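Local coordinates for AP endonuclease, family protein 2 (Mycobacterium smegmatis, PDB 5TNV), which binds a magnesium ion in a xylose isomerase-like TIM barrel and may act as an endonuclease, at residues 105-110 and 193-198; 118-123 and 173-178; 125-130 and 136-141; 204-209 and 218-223. All coordinates share one frame; numbering follows the deposited sequence.

In the fold
Contacts 3 and 4 each press a helix against the strand that follows it in a beta-alpha-beta unit, and their centres are about 17 Å apart. Contact 2 joins helix 116-133, which also serves contact 3, to helix 169-185. Contact 1 brings together the loops that follow strands 99-104 and 189-193, close to the metal. Glu193 of contact 1 and Asp223 of contact 4 bind magnesium together with His252; the centres of these two contacts are about 12 Å apart. Asn139 of contact 3 links contacts 1 and 4, since its side chain bonds to both Glu193 and Asn221. Contacts 1 and 2, about 13 Å apart between centres, are joined where Arg175 bonds to the carbonyl of Ile110.

Contact 1 (105-110 and 193-198); sequences MTRSSI and EMYEDT
Arg107 reaches across to Tyr195 and holds its phenol oxygen end-on: NH1 and NH2 both donate to Tyr195 OH, each at 3.0 Å. The oxygen lies almost in the guanidinium plane, and both bonds are bent by an equal amount, with N-H...O angles of 147°, as expected when one acceptor is shared between two donors of the same guanidinium. Ring and guanidinium stand nearly upright to each other, their planes 78° apart, so the two groups meet at the phenol end and do not stack. Tyr195 extends its ring toward the other loop by placing CG anti to the backbone N (chi1 -177°). One ring face carries Glu196 OE1, 3.6 Å above the plane of the Tyr195 ring, while the same carboxylate forms a salt bridge with Arg229; Arg107 NH1 also bonds to the carbonyl of Gln144. Both loops follow strands of the TIM barrel, where the metal site of such enzymes is built, and Glu193 OE2 is a ligand of the magnesium ion. Where Glu193 faces Met105 the two loops are joined more loosely, through water. Met105 O and Glu193 OE1 stay 4.3 Å apart, and a water spans them, donating to Met105 O at 2.8 Å and to Glu193 OE1 at 2.6 Å. Glu193 OE1 is also hydrogen-bonded to Asn139, a second-shell residue that probably helps to orient the carboxylate toward the metal.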
loop_
_atom_site.group_PDB
_atom_site.type_symbol
_atom_site.label_atom_id
_atom_site.label_comp_id
_atom_site.label_asym_id
_atom_site.label_seq_id
_atom_site.Cartn_x
_atom_site.Cartn_y
_atom_site.Cartn_z
ATOM N N MET A 105 -7.303 -27.400 -3.883
ATOM C CA MET A 105 -6.601 -27.853 -5.063
ATOM C C MET A 105 -6.389 -26.678 -5.990
ATOM O O MET A 105 -7.274 -25.847 -6.093
ATOM C CB MET A 105 -7.400 -28.961 -5.748
ATOM C CG MET A 105 -7.563 -30.202 -4.911
ATOM S SD MET A 105 -8.629 -31.444 -5.650
ATOM C CE MET A 105 -7.737 -32.118 -7.070
ATOM N N THR A 106 -5.262 -26.647 -6.677
ATOM C CA THR A 106 -4.989 -25.438 -7.466
ATOM C C THR A 106 -5.297 -25.743 -8.904
ATOM O O THR A 106 -6.403 -25.976 -9.363
ATOM C CB THR A 106 -3.583 -24.947 -7.099
ATOM O OG1 THR A 106 -2.564 -25.928 -7.404
ATOM C CG2 THR A 106 -3.509 -24.662 -5.593
ATOM N N ARG A 107 -4.600 -25.697 -9.903
ATOM C CA ARG A 107 -4.362 -26.019 -11.263
ATOM C C ARG A 107 -4.346 -27.549 -11.467
ATOM O O ARG A 107 -3.460 -28.129 -12.036
ATOM C CB ARG A 107 -3.119 -25.308 -11.799
ATOM C CG ARG A 107 -3.270 -23.771 -11.665
ATOM C CD ARG A 107 -2.090 -22.995 -12.253
ATOM N NE ARG A 107 -2.220 -21.582 -11.904
ATOM C CZ ARG A 107 -3.066 -20.743 -12.476
ATOM N NH1 ARG A 107 -3.816 -21.116 -13.500
ATOM N NH2 ARG A 107 -3.135 -19.502 -12.026
ATOM N N SER A 108 -5.427 -28.142 -10.981
ATOM C CA SER A 108 -5.667 -29.572 -10.916
ATOM C C SER A 108 -7.106 -29.863 -11.274
ATOM O O SER A 108 -7.877 -30.438 -10.513
ATOM C CB SER A 108 -5.354 -30.114 -9.522
ATOM O OG SER A 108 -4.031 -29.802 -9.203
ATOM N N SER A 109 -7.532 -29.423 -12.451
ATOM C CA SER A 109 -8.942 -29.493 -12.820
ATOM C C SER A 109 -9.431 -30.938 -12.980
ATOM O O SER A 109 -8.738 -31.763 -13.606
ATOM C CB SER A 109 -9.175 -28.751 -14.122
ATOM O OG SER A 109 -10.528 -28.970 -14.528
ATOM N N ILE A 110 -10.630 -31.199 -12.490
ATOM C CA ILE A 110 -11.234 -32.519 -12.635
ATOM C C ILE A 110 -11.703 -32.767 -14.066
ATOM O O ILE A 110 -12.135 -33.903 -14.351
ATOM C CB ILE A 110 -12.327 -32.762 -11.581
ATOM C CG1 ILE A 110 -13.539 -31.877 -11.805
ATOM C CG2 ILE A 110 -11.754 -32.677 -10.179
ATOM C CD1 ILE A 110 -14.588 -31.822 -10.744
ATOM N N GLU A 193 -14.054 -22.764 -6.895
ATOM C CA GLU A 193 -13.322 -21.499 -6.930
ATOM C C GLU A 193 -13.550 -20.743 -8.231
ATOM O O GLU A 193 -13.121 -21.179 -9.316
ATOM C CB GLU A 193 -11.824 -21.786 -6.708
ATOM C CG GLU A 193 -10.979 -20.551 -6.661
ATOM C CD GLU A 193 -9.510 -20.873 -6.365
ATOM O OE1 GLU A 193 -9.205 -22.006 -5.957
ATOM O OE2 GLU A 193 -8.662 -19.936 -6.514
ATOM N N MET A 194 -14.159 -19.567 -8.113
ATOM C CA MET A 194 -14.317 -18.702 -9.279
ATOM C C MET A 194 -12.963 -18.260 -9.787
ATOM O O MET A 194 -12.100 -17.844 -9.005
ATOM C CB MET A 194 -15.193 -17.499 -8.922
ATOM C CG MET A 194 -16.626 -17.887 -8.614
ATOM S SD MET A 194 -17.725 -16.535 -8.211
ATOM C CE MET A 194 -17.630 -15.568 -9.735
ATOM N N TYR A 195 -12.788 -18.309 -11.102
ATOM C CA TYR A 195 -11.498 -18.051 -11.760
ATOM C C TYR A 195 -11.830 -17.716 -13.215
ATOM O O TYR A 195 -12.705 -18.344 -13.826
ATOM C CB TYR A 195 -10.546 -19.221 -11.595
ATOM C CG TYR A 195 -9.159 -19.020 -12.181
ATOM C CD1 TYR A 195 -8.948 -19.162 -13.557
ATOM C CD2 TYR A 195 -8.078 -18.687 -11.399
ATOM C CE1 TYR A 195 -7.716 -18.973 -14.133
ATOM C CE2 TYR A 195 -6.811 -18.536 -11.953
ATOM C CZ TYR A 195 -6.637 -18.664 -13.292
ATOM O OH TYR A 195 -5.365 -18.533 -13.834
ATOM N N GLU A 196 -11.114 -16.775 -13.774
ATOM C CA GLU A 196 -11.338 -16.279 -15.130
ATOM C C GLU A 196 -11.209 -17.368 -16.183
ATOM O O GLU A 196 -10.388 -18.289 -16.130
ATOM C CB GLU A 196 -10.357 -15.133 -15.408
ATOM C CG GLU A 196 -8.883 -15.446 -15.224
ATOM C CD GLU A 196 -8.318 -15.248 -13.834
ATOM O OE1 GLU A 196 -9.036 -15.389 -12.835
ATOM O OE2 GLU A 196 -7.088 -14.940 -13.707
ATOM N N ASP A 197 -12.051 -17.213 -17.200
ATOM C CA ASP A 197 -11.971 -18.030 -18.420
ATOM C C ASP A 197 -12.378 -19.470 -18.169
ATOM O O ASP A 197 -12.030 -20.355 -18.970
ATOM C CB ASP A 197 -10.607 -17.920 -19.098
ATOM C CG ASP A 197 -10.140 -16.499 -19.338
ATOM O OD1 ASP A 197 -10.987 -15.642 -19.727
ATOM O OD2 ASP A 197 -8.934 -16.228 -19.117
ATOM N N THR A 198 -13.122 -19.697 -17.096
ATOM C CA THR A 198 -13.653 -21.011 -16.742
ATOM C C THR A 198 -15.163 -21.020 -16.729
ATOM O O THR A 198 -15.822 -19.968 -16.857
ATOM C CB THR A 198 -13.141 -21.510 -15.368
ATOM O OG1 THR A 198 -13.797 -20.812 -14.298
ATOM C CG2 THR A 198 -11.620 -21.426 -15.263
HETATM O O HOH W 1 -6.963 -23.195 -5.344
#

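Contact 2 (118-123 and 173-178); sequences KNLADA and IERVRE
Glu178 OE2 is hydrogen-bonded to His124 NE2 of helix 116-133, so a polar link between the two helices runs beside the leucine contact, in which the same Glu178 OE2 meets the methyl Leu120 CD2 at 3.8 Å. That methyl also packs along the Arg175 chain, where Leu120 CD2 lies 3.9 Å from Arg175 CD, so one leucine branch lodges between two residues a helical turn apart. The second branch goes deeper toward the neighbouring backbone: Leu120 CD1 lies 4.0 Å from Arg175 CB. With CG turned anti to its own nitrogen (chi1 179°), Leu120 projects across the gap and crosses both partners at about a right angle. Arg175 presents the aliphatic part of an extended chain, and beyond it NH1 is bonded to the carbonyl of Ile110 in the loop before helix 116-133, an anchor that should limit the freedom of the chain. Between segments 118-123 and 173-178 themselves there is no hydrogen bond; apart from the carboxylate, it is hydrocarbon that makes the contact. Leu179, one residue beyond Glu178, adds a further apolar neighbour to Leu120. Such leucine-centred packing joins neighbouring helices in the outer layer of the TIM barrel.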
loop_
_atom_site.group_PDB
_atom_site.type_symbol
_atom_site.label_atom_id
_atom_site.label_comp_id
_atom_site.label_asym_id
_atom_site.label_seq_id
_atom_site.Cartn_x
_atom_site.Cartn_y
_atom_site.Cartn_z
ATOM N N LYS A 118 -7.165 -38.481 -12.699
ATOM C CA LYS A 118 -6.243 -38.460 -11.553
ATOM C C LYS A 118 -6.644 -37.384 -10.561
ATOM O O LYS A 118 -6.630 -37.608 -9.332
ATOM C CB LYS A 118 -4.812 -38.226 -12.049
ATOM C CG LYS A 118 -3.806 -37.976 -10.942
ATOM C CD LYS A 118 -2.405 -37.617 -11.430
ATOM C CE LYS A 118 -1.432 -37.148 -10.352
ATOM N NZ LYS A 118 -1.971 -37.440 -9.000
ATOM N N ASN A 119 -6.957 -36.186 -11.089
ATOM C CA ASN A 119 -7.358 -35.083 -10.210
ATOM C C ASN A 119 -8.647 -35.375 -9.446
ATOM O O ASN A 119 -8.767 -35.025 -8.283
ATOM C CB ASN A 119 -7.444 -33.797 -11.061
ATOM C CG ASN A 119 -6.085 -33.360 -11.580
ATOM O OD1 ASN A 119 -5.014 -33.749 -11.062
ATOM N ND2 ASN A 119 -6.076 -32.540 -12.625
ATOM N N LEU A 120 -9.599 -36.032 -10.144
ATOM C CA LEU A 120 -10.833 -36.455 -9.478
ATOM C C LEU A 120 -10.523 -37.409 -8.347
ATOM O O LEU A 120 -11.084 -37.292 -7.238
ATOM C CB LEU A 120 -11.759 -37.063 -10.532
ATOM C CG LEU A 120 -13.104 -37.597 -10.010
ATOM C CD1 LEU A 120 -13.999 -36.492 -9.503
ATOM C CD2 LEU A 120 -13.821 -38.372 -11.123
ATOM N N ALA A 121 -9.658 -38.408 -8.629
ATOM C CA ALA A 121 -9.297 -39.381 -7.604
ATOM C C ALA A 121 -8.592 -38.705 -6.399
ATOM O O ALA A 121 -8.846 -39.031 -5.222
ATOM C CB ALA A 121 -8.436 -40.490 -8.164
ATOM N N ASP A 122 -7.693 -37.761 -6.681
ATOM C CA ASP A 122 -7.027 -37.014 -5.625
ATOM C C ASP A 122 -8.009 -36.187 -4.831
ATOM O O ASP A 122 -7.881 -36.074 -3.599
ATOM C CB ASP A 122 -5.884 -36.170 -6.232
ATOM C CG ASP A 122 -4.706 -36.980 -6.694
ATOM O OD1 ASP A 122 -4.550 -38.139 -6.289
ATOM O OD2 ASP A 122 -3.908 -36.406 -7.473
ATOM N N ALA A 123 -9.001 -35.581 -5.474
ATOM C CA ALA A 123 -10.033 -34.824 -4.765
ATOM C C ALA A 123 -10.774 -35.736 -3.775
ATOM O O ALA A 123 -11.009 -35.359 -2.629
ATOM C CB ALA A 123 -10.949 -34.154 -5.730
ATOM N N ILE A 173 -19.979 -30.888 -14.314
ATOM C CA ILE A 173 -21.113 -30.912 -13.375
ATOM C C ILE A 173 -21.236 -32.291 -12.745
ATOM O O ILE A 173 -21.443 -32.454 -11.528
ATOM C CB ILE A 173 -22.417 -30.436 -14.058
ATOM C CG1 ILE A 173 -22.313 -28.900 -14.371
ATOM C CG2 ILE A 173 -23.599 -30.794 -13.230
ATOM C CD1 ILE A 173 -23.434 -28.409 -15.273
ATOM N N GLU A 174 -21.121 -33.342 -13.574
ATOM C CA GLU A 174 -21.225 -34.733 -13.095
ATOM C C GLU A 174 -20.170 -34.996 -12.051
ATOM O O GLU A 174 -20.467 -35.587 -11.003
ATOM C CB GLU A 174 -21.064 -35.713 -14.273
ATOM C CG GLU A 174 -21.075 -37.204 -14.033
ATOM C CD GLU A 174 -20.763 -37.973 -15.324
ATOM O OE1 GLU A 174 -21.240 -37.621 -16.426
ATOM O OE2 GLU A 174 -20.008 -38.966 -15.277
ATOM N N ARG A 175 -18.937 -34.585 -12.339
ATOM C CA ARG A 175 -17.829 -34.860 -11.399
ATOM C C ARG A 175 -17.921 -34.022 -10.129
ATOM O O ARG A 175 -17.611 -34.486 -9.033
ATOM C CB ARG A 175 -16.498 -34.730 -12.107
ATOM C CG ARG A 175 -16.300 -35.877 -13.097
ATOM C CD ARG A 175 -14.971 -35.771 -13.840
ATOM N NE ARG A 175 -14.798 -36.940 -14.682
ATOM C CZ ARG A 175 -13.819 -37.141 -15.553
ATOM N NH1 ARG A 175 -12.839 -36.271 -15.710
ATOM N NH2 ARG A 175 -13.750 -38.238 -16.321
ATOM N N VAL A 176 -18.385 -32.783 -10.233
ATOM C CA VAL A 176 -18.679 -31.961 -9.052
ATOM C C VAL A 176 -19.699 -32.646 -8.171
ATOM O O VAL A 176 -19.522 -32.694 -6.956
ATOM C CB VAL A 176 -19.119 -30.532 -9.479
ATOM C CG1 VAL A 176 -19.743 -29.827 -8.303
ATOM C CG2 VAL A 176 -17.882 -29.769 -9.990
ATOM N N ARG A 177 -20.794 -33.134 -8.768
ATOM C CA ARG A 177 -21.795 -33.812 -7.963
ATOM C C ARG A 177 -21.272 -35.044 -7.265
ATOM O O ARG A 177 -21.593 -35.337 -6.124
ATOM C CB ARG A 177 -23.017 -34.183 -8.808
ATOM C CG ARG A 177 -23.851 -33.003 -9.295
ATOM C CD ARG A 177 -24.839 -33.472 -10.374
ATOM N NE ARG A 177 -25.749 -32.480 -10.793
ATOM C CZ ARG A 177 -26.560 -32.583 -11.820
ATOM N NH1 ARG A 177 -26.547 -33.654 -12.585
ATOM N NH2 ARG A 177 -27.355 -31.535 -12.045
ATOM N N GLU A 178 -20.450 -35.801 -7.974
ATOM C CA GLU A 178 -19.827 -36.996 -7.399
ATOM C C GLU A 178 -18.996 -36.632 -6.182
ATOM O O GLU A 178 -19.036 -37.279 -5.116
ATOM C CB GLU A 178 -18.959 -37.676 -8.467
ATOM C CG GLU A 178 -18.247 -38.914 -8.090
ATOM C CD GLU A 178 -17.326 -39.428 -9.205
ATOM O OE1 GLU A 178 -17.684 -39.271 -10.426
ATOM O OE2 GLU A 178 -16.308 -39.913 -8.664
#

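Contact 3 (125-130 and 136-141); sequences RLIDLA and TIVNTG
Val138 meets three residues of helix 125-130, and its atoms can be taken in turn. Val138 CB lies 4.1 Å from Ile127 CG1, already close enough for the branch point itself to take part. From there the two methyls diverge. Val138 CG2 enters the helix surface, where it has Ile127 CG1 at 3.9 Å, Ala130 CB at 4.0 Å and the backbone oxygen Leu126 O at 3.9 Å. That oxygen accepts the helical hydrogen bond from Ala130 N, so the methyl merely lies against a carbonyl already provided for. Val138 CG1 heads toward Leu126 CB, a slacker approach of 4.4 Å. The division of labour follows from the first torsion: with CG1 anti to the strand nitrogen (chi1 170°), CG2 is anti to the carbonyl carbon and takes the place beside Ile127 and Ala130. Ile127 crosses the valine at about a right angle, and it also touches Leu179 and His182 of helix 169-185.

The helix runs nearly antiparallel to the strand, with 157° between their directions and 8.6 Å between their axes, as befits the return leg of the beta-alpha-beta unit 99-104, 116-133, 137-141. The next strand residue, Asn139, faces the metal side instead, and its OD1 accepts a hydrogen bond from Asn221 ND2. For Val138 the chemistry is twofold: its backbone is held in the sheet by hydrogen bonds to strand 189-193, whereas its side chain makes none to the helix, so that side of the contact depends on shape and burial.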
loop_
_atom_site.group_PDB
_atom_site.type_symbol
_atom_site.label_atom_id
_atom_site.label_comp_id
_atom_site.label_asym_id
_atom_site.label_seq_id
_atom_site.Cartn_x
_atom_site.Cartn_y
_atom_site.Cartn_z
ATOM N N ARG A 125 -9.578 -38.436 -2.401
ATOM C CA ARG A 125 -8.640 -38.722 -1.303
ATOM C C ARG A 125 -8.612 -37.566 -0.299
ATOM O O ARG A 125 -8.580 -37.790 0.927
ATOM C CB ARG A 125 -7.273 -39.030 -1.841
ATOM C CG ARG A 125 -7.099 -40.350 -2.501
ATOM C CD ARG A 125 -5.677 -40.727 -2.878
ATOM N NE ARG A 125 -4.886 -40.852 -1.678
ATOM C CZ ARG A 125 -4.871 -41.881 -0.833
ATOM N NH1 ARG A 125 -5.663 -42.919 -1.127
ATOM N NH2 ARG A 125 -4.085 -41.843 0.251
ATOM N N LEU A 126 -8.589 -36.337 -0.811
ATOM C CA LEU A 126 -8.584 -35.159 0.073
ATOM C C LEU A 126 -9.875 -35.047 0.879
ATOM O O LEU A 126 -9.840 -34.644 2.049
ATOM C CB LEU A 126 -8.292 -33.904 -0.713
ATOM C CG LEU A 126 -6.912 -33.832 -1.358
ATOM C CD1 LEU A 126 -6.797 -32.597 -2.239
ATOM C CD2 LEU A 126 -5.805 -33.796 -0.313
ATOM N N ILE A 127 -11.021 -35.428 0.308
ATOM C CA ILE A 127 -12.275 -35.467 1.047
ATOM C C ILE A 127 -12.208 -36.477 2.178
ATOM O O ILE A 127 -12.772 -36.209 3.244
ATOM C CB ILE A 127 -13.452 -35.669 0.088
ATOM C CG1 ILE A 127 -13.655 -34.450 -0.817
ATOM C CG2 ILE A 127 -14.727 -36.039 0.846
ATOM C CD1 ILE A 127 -14.622 -34.644 -1.963
ATOM N N ASP A 128 -11.553 -37.617 1.995
ATOM C CA ASP A 128 -11.339 -38.527 3.107
ATOM C C ASP A 128 -10.344 -38.049 4.134
ATOM O O ASP A 128 -10.548 -38.272 5.316
ATOM C CB ASP A 128 -10.911 -39.938 2.575
ATOM C CG ASP A 128 -12.120 -40.691 2.069
ATOM O OD1 ASP A 128 -13.277 -40.510 2.533
ATOM O OD2 ASP A 128 -11.911 -41.514 1.164
ATOM N N LEU A 129 -9.298 -37.327 3.718
ATOM C CA LEU A 129 -8.324 -36.805 4.656
ATOM C C LEU A 129 -8.837 -35.639 5.475
ATOM O O LEU A 129 -8.465 -35.470 6.667
ATOM C CB LEU A 129 -7.024 -36.374 3.915
ATOM C CG LEU A 129 -6.165 -37.568 3.465
ATOM C CD1 LEU A 129 -5.200 -37.168 2.365
ATOM C CD2 LEU A 129 -5.417 -38.134 4.657
ATOM N N ALA A 130 -9.659 -34.795 4.869
ATOM C CA ALA A 130 -10.058 -33.530 5.507
ATOM C C ALA A 130 -10.617 -33.699 6.882
ATOM O O ALA A 130 -10.213 -32.996 7.814
ATOM C CB ALA A 130 -10.978 -32.790 4.557
ATOM N N THR A 136 -13.180 -28.430 7.023
ATOM C CA THR A 136 -14.608 -28.463 6.655
ATOM C C THR A 136 -14.864 -28.223 5.176
ATOM O O THR A 136 -16.010 -28.313 4.742
ATOM C CB THR A 136 -15.447 -27.473 7.487
ATOM O OG1 THR A 136 -14.969 -26.148 7.206
ATOM C CG2 THR A 136 -15.301 -27.756 8.982
ATOM N N ILE A 137 -13.805 -27.943 4.389
ATOM C CA ILE A 137 -13.925 -27.643 2.980
ATOM C C ILE A 137 -12.813 -28.312 2.208
ATOM O O ILE A 137 -11.642 -28.232 2.618
ATOM C CB ILE A 137 -13.855 -26.114 2.724
ATOM C CG1 ILE A 137 -15.063 -25.355 3.263
ATOM C CG2 ILE A 137 -13.568 -25.804 1.225
ATOM C CD1 ILE A 137 -16.351 -25.633 2.447
ATOM N N VAL A 138 -13.179 -28.923 1.082
ATOM C CA VAL A 138 -12.236 -29.199 0.007
ATOM C C VAL A 138 -12.668 -28.300 -1.161
ATOM O O VAL A 138 -13.866 -28.290 -1.519
ATOM C CB VAL A 138 -12.196 -30.676 -0.386
ATOM C CG1 VAL A 138 -11.392 -30.926 -1.668
ATOM C CG2 VAL A 138 -11.660 -31.488 0.793
ATOM N N ASN A 139 -11.734 -27.560 -1.731
ATOM C CA ASN A 139 -11.988 -26.599 -2.788
ATOM C C ASN A 139 -11.334 -27.074 -4.084
ATOM O O ASN A 139 -10.181 -27.490 -4.102
ATOM C CB ASN A 139 -11.408 -25.241 -2.351
ATOM C CG ASN A 139 -11.350 -24.179 -3.404
ATOM O OD1 ASN A 139 -12.279 -23.378 -3.536
ATOM N ND2 ASN A 139 -10.275 -24.157 -4.175
ATOM N N THR A 140 -12.111 -26.967 -5.175
ATOM C CA THR A 140 -11.633 -27.265 -6.509
ATOM C C THR A 140 -12.016 -26.131 -7.449
ATOM O O THR A 140 -13.024 -25.453 -7.238
ATOM C CB THR A 140 -12.199 -28.633 -6.955
ATOM O OG1 THR A 140 -11.545 -29.085 -8.127
ATOM C CG2 THR A 140 -13.690 -28.593 -7.221
ATOM N N GLY A 141 -11.233 -25.938 -8.493
ATOM C CA GLY A 141 -11.580 -25.001 -9.525
ATOM C C GLY A 141 -11.173 -25.526 -10.890
ATOM O O GLY A 141 -10.656 -26.631 -11.020
#

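Contact 4 (204-209 and 218-223); sequences DDAVAF and VGLNPD
Leu220 sets both of its terminal methyls against Ala206 on helix 203-213. Leu220 CD1 lies 3.9 Å from Ala206 CB, and Leu220 CD2 sits at the same distance from the backbone oxygen Ala206 O. The other pairings are hardly longer: Leu220 CD2 is 4.1 Å from Ala206 CB and Leu220 CD1 4.0 Å from Ala206 O, so the pair of methyls lies crosswise over the alanine methyl and carbonyl oxygen. The first torsion of the leucine, chi1 -64°, puts CG anti to the carbonyl carbon and sends the branch toward the helix. Alanine keeps the helix surface low at this point, and the leucine can come within van der Waals range of its backbone. Leu220 CD1 also approaches Val207 N, though only at 4.5 Å. Around this pair, Met194 packs on Ala206, and Val244 of helix 237-244 touches both Leu220 and Val207.

Leu220 belongs to the closing strand of the beta-alpha-beta unit made by 189-193, 203-213 and 218-221. Just beyond it the chain changes character: Pro222 is the centre of an inverse gamma turn in which Asp223 N bonds to Asn221 O at 2.9 Å. Asp223 then supplies OD2 to the magnesium ion, while its OD1 forms a salt bridge with Lys254. The side chain of Leu220 is about 12 Å from the magnesium ion. The chemistry therefore changes sharply along a few residues: dispersion and burial hold the strand to its helix, with no hydrogen bond between the two segments, whereas metal coordination and the Lys254 bridge probably fix the carboxylate that follows.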
loop_
_atom_site.group_PDB
_atom_site.type_symbol
_atom_site.label_atom_id
_atom_site.label_comp_id
_atom_site.label_asym_id
_atom_site.label_seq_id
_atom_site.Cartn_x
_atom_site.Cartn_y
_atom_site.Cartn_z
ATOM N N ASP A 204 -22.529 -14.229 -13.102
ATOM C CA ASP A 204 -23.706 -14.907 -13.640
ATOM C C ASP A 204 -23.391 -16.354 -14.002
ATOM O O ASP A 204 -24.256 -17.227 -13.770
ATOM C CB ASP A 204 -24.273 -14.166 -14.836
ATOM C CG ASP A 204 -24.942 -12.863 -14.543
ATOM O OD1 ASP A 204 -25.270 -12.592 -13.370
ATOM O OD2 ASP A 204 -25.158 -12.091 -15.495
ATOM N N ASP A 205 -22.235 -16.630 -14.570
ATOM C CA ASP A 205 -21.919 -17.997 -14.951
ATOM C C ASP A 205 -21.789 -18.856 -13.716
ATOM O O ASP A 205 -22.191 -20.014 -13.704
ATOM C CB ASP A 205 -20.666 -18.083 -15.803
ATOM C CG ASP A 205 -20.866 -17.708 -17.246
ATOM O OD1 ASP A 205 -21.997 -17.493 -17.702
ATOM O OD2 ASP A 205 -19.805 -17.681 -17.943
ATOM N N ALA A 206 -21.186 -18.312 -12.644
ATOM C CA ALA A 206 -21.018 -19.070 -11.393
ATOM C C ALA A 206 -22.346 -19.380 -10.782
ATOM O O ALA A 206 -22.548 -20.500 -10.283
ATOM C CB ALA A 206 -20.117 -18.270 -10.468
ATOM N N VAL A 207 -23.257 -18.408 -10.759
ATOM C CA VAL A 207 -24.579 -18.685 -10.219
ATOM C C VAL A 207 -25.324 -19.748 -11.006
ATOM O O VAL A 207 -25.933 -20.686 -10.459
ATOM C CB VAL A 207 -25.426 -17.365 -10.100
ATOM C CG1 VAL A 207 -26.869 -17.648 -9.685
ATOM C CG2 VAL A 207 -24.813 -16.387 -9.090
ATOM N N ALA A 208 -25.262 -19.665 -12.327
ATOM C CA ALA A 208 -25.953 -20.638 -13.165
ATOM C C ALA A 208 -25.337 -22.031 -12.960
ATOM O O ALA A 208 -26.057 -23.047 -12.961
ATOM C CB ALA A 208 -25.936 -20.262 -14.610
ATOM N N PHE A 209 -24.015 -22.063 -12.774
ATOM C CA PHE A 209 -23.325 -23.349 -12.597
ATOM C C PHE A 209 -23.734 -23.977 -11.270
ATOM O O PHE A 209 -24.073 -25.179 -11.214
ATOM C CB PHE A 209 -21.834 -23.171 -12.701
ATOM C CG PHE A 209 -21.033 -24.458 -12.802
ATOM C CD1 PHE A 209 -20.590 -25.167 -11.696
ATOM C CD2 PHE A 209 -20.699 -24.955 -14.063
ATOM C CE1 PHE A 209 -19.864 -26.329 -11.846
ATOM C CE2 PHE A 209 -19.952 -26.121 -14.218
ATOM C CZ PHE A 209 -19.550 -26.798 -13.099
ATOM N N VAL A 218 -22.357 -28.621 -2.076
ATOM C CA VAL A 218 -21.455 -27.873 -2.960
ATOM C C VAL A 218 -21.823 -26.400 -2.881
ATOM O O VAL A 218 -23.012 -26.045 -2.794
ATOM C CB VAL A 218 -21.543 -28.383 -4.406
ATOM C CG1 VAL A 218 -20.513 -27.645 -5.271
ATOM C CG2 VAL A 218 -21.302 -29.901 -4.487
ATOM N N GLY A 219 -20.836 -25.530 -2.887
ATOM C CA GLY A 219 -21.073 -24.077 -2.884
ATOM C C GLY A 219 -19.947 -23.401 -3.655
ATOM O O GLY A 219 -19.003 -24.040 -4.115
ATOM N N LEU A 220 -20.117 -22.091 -3.812
ATOM C CA LEU A 220 -19.106 -21.266 -4.473
ATOM C C LEU A 220 -18.038 -20.792 -3.488
ATOM O O LEU A 220 -18.292 -20.578 -2.304
ATOM C CB LEU A 220 -19.743 -20.042 -5.149
ATOM C CG LEU A 220 -20.705 -20.319 -6.279
ATOM C CD1 LEU A 220 -21.289 -18.983 -6.767
ATOM C CD2 LEU A 220 -20.000 -21.063 -7.406
ATOM N N ASN A 221 -16.870 -20.514 -4.062
ATOM C CA ASN A 221 -15.769 -19.801 -3.413
ATOM C C ASN A 221 -15.580 -18.531 -4.253
ATOM O O ASN A 221 -14.994 -18.596 -5.354
ATOM C CB ASN A 221 -14.520 -20.664 -3.377
ATOM C CG ASN A 221 -13.275 -19.878 -3.055
ATOM O OD1 ASN A 221 -13.329 -18.705 -2.667
ATOM N ND2 ASN A 221 -12.125 -20.527 -3.208
ATOM N N PRO A 222 -16.082 -17.395 -3.800
ATOM C CA PRO A 222 -16.109 -16.170 -4.573
ATOM C C PRO A 222 -14.761 -15.440 -4.484
ATOM O O PRO A 222 -14.643 -14.380 -3.857
ATOM C CB PRO A 222 -17.262 -15.385 -3.956
ATOM C CG PRO A 222 -17.178 -15.738 -2.506
ATOM C CD PRO A 222 -16.785 -17.201 -2.501
ATOM N N ASP A 223 -13.740 -16.014 -5.145
ATOM C CA ASP A 223 -12.375 -15.452 -5.127
ATOM C C ASP A 223 -12.330 -14.324 -6.152
ATOM O O ASP A 223 -11.668 -14.431 -7.190
ATOM C CB ASP A 223 -11.374 -16.541 -5.408
ATOM C CG ASP A 223 -9.931 -16.126 -5.219
ATOM O OD1 ASP A 223 -9.644 -14.945 -4.877
ATOM O OD2 ASP A 223 -9.050 -17.008 -5.418
#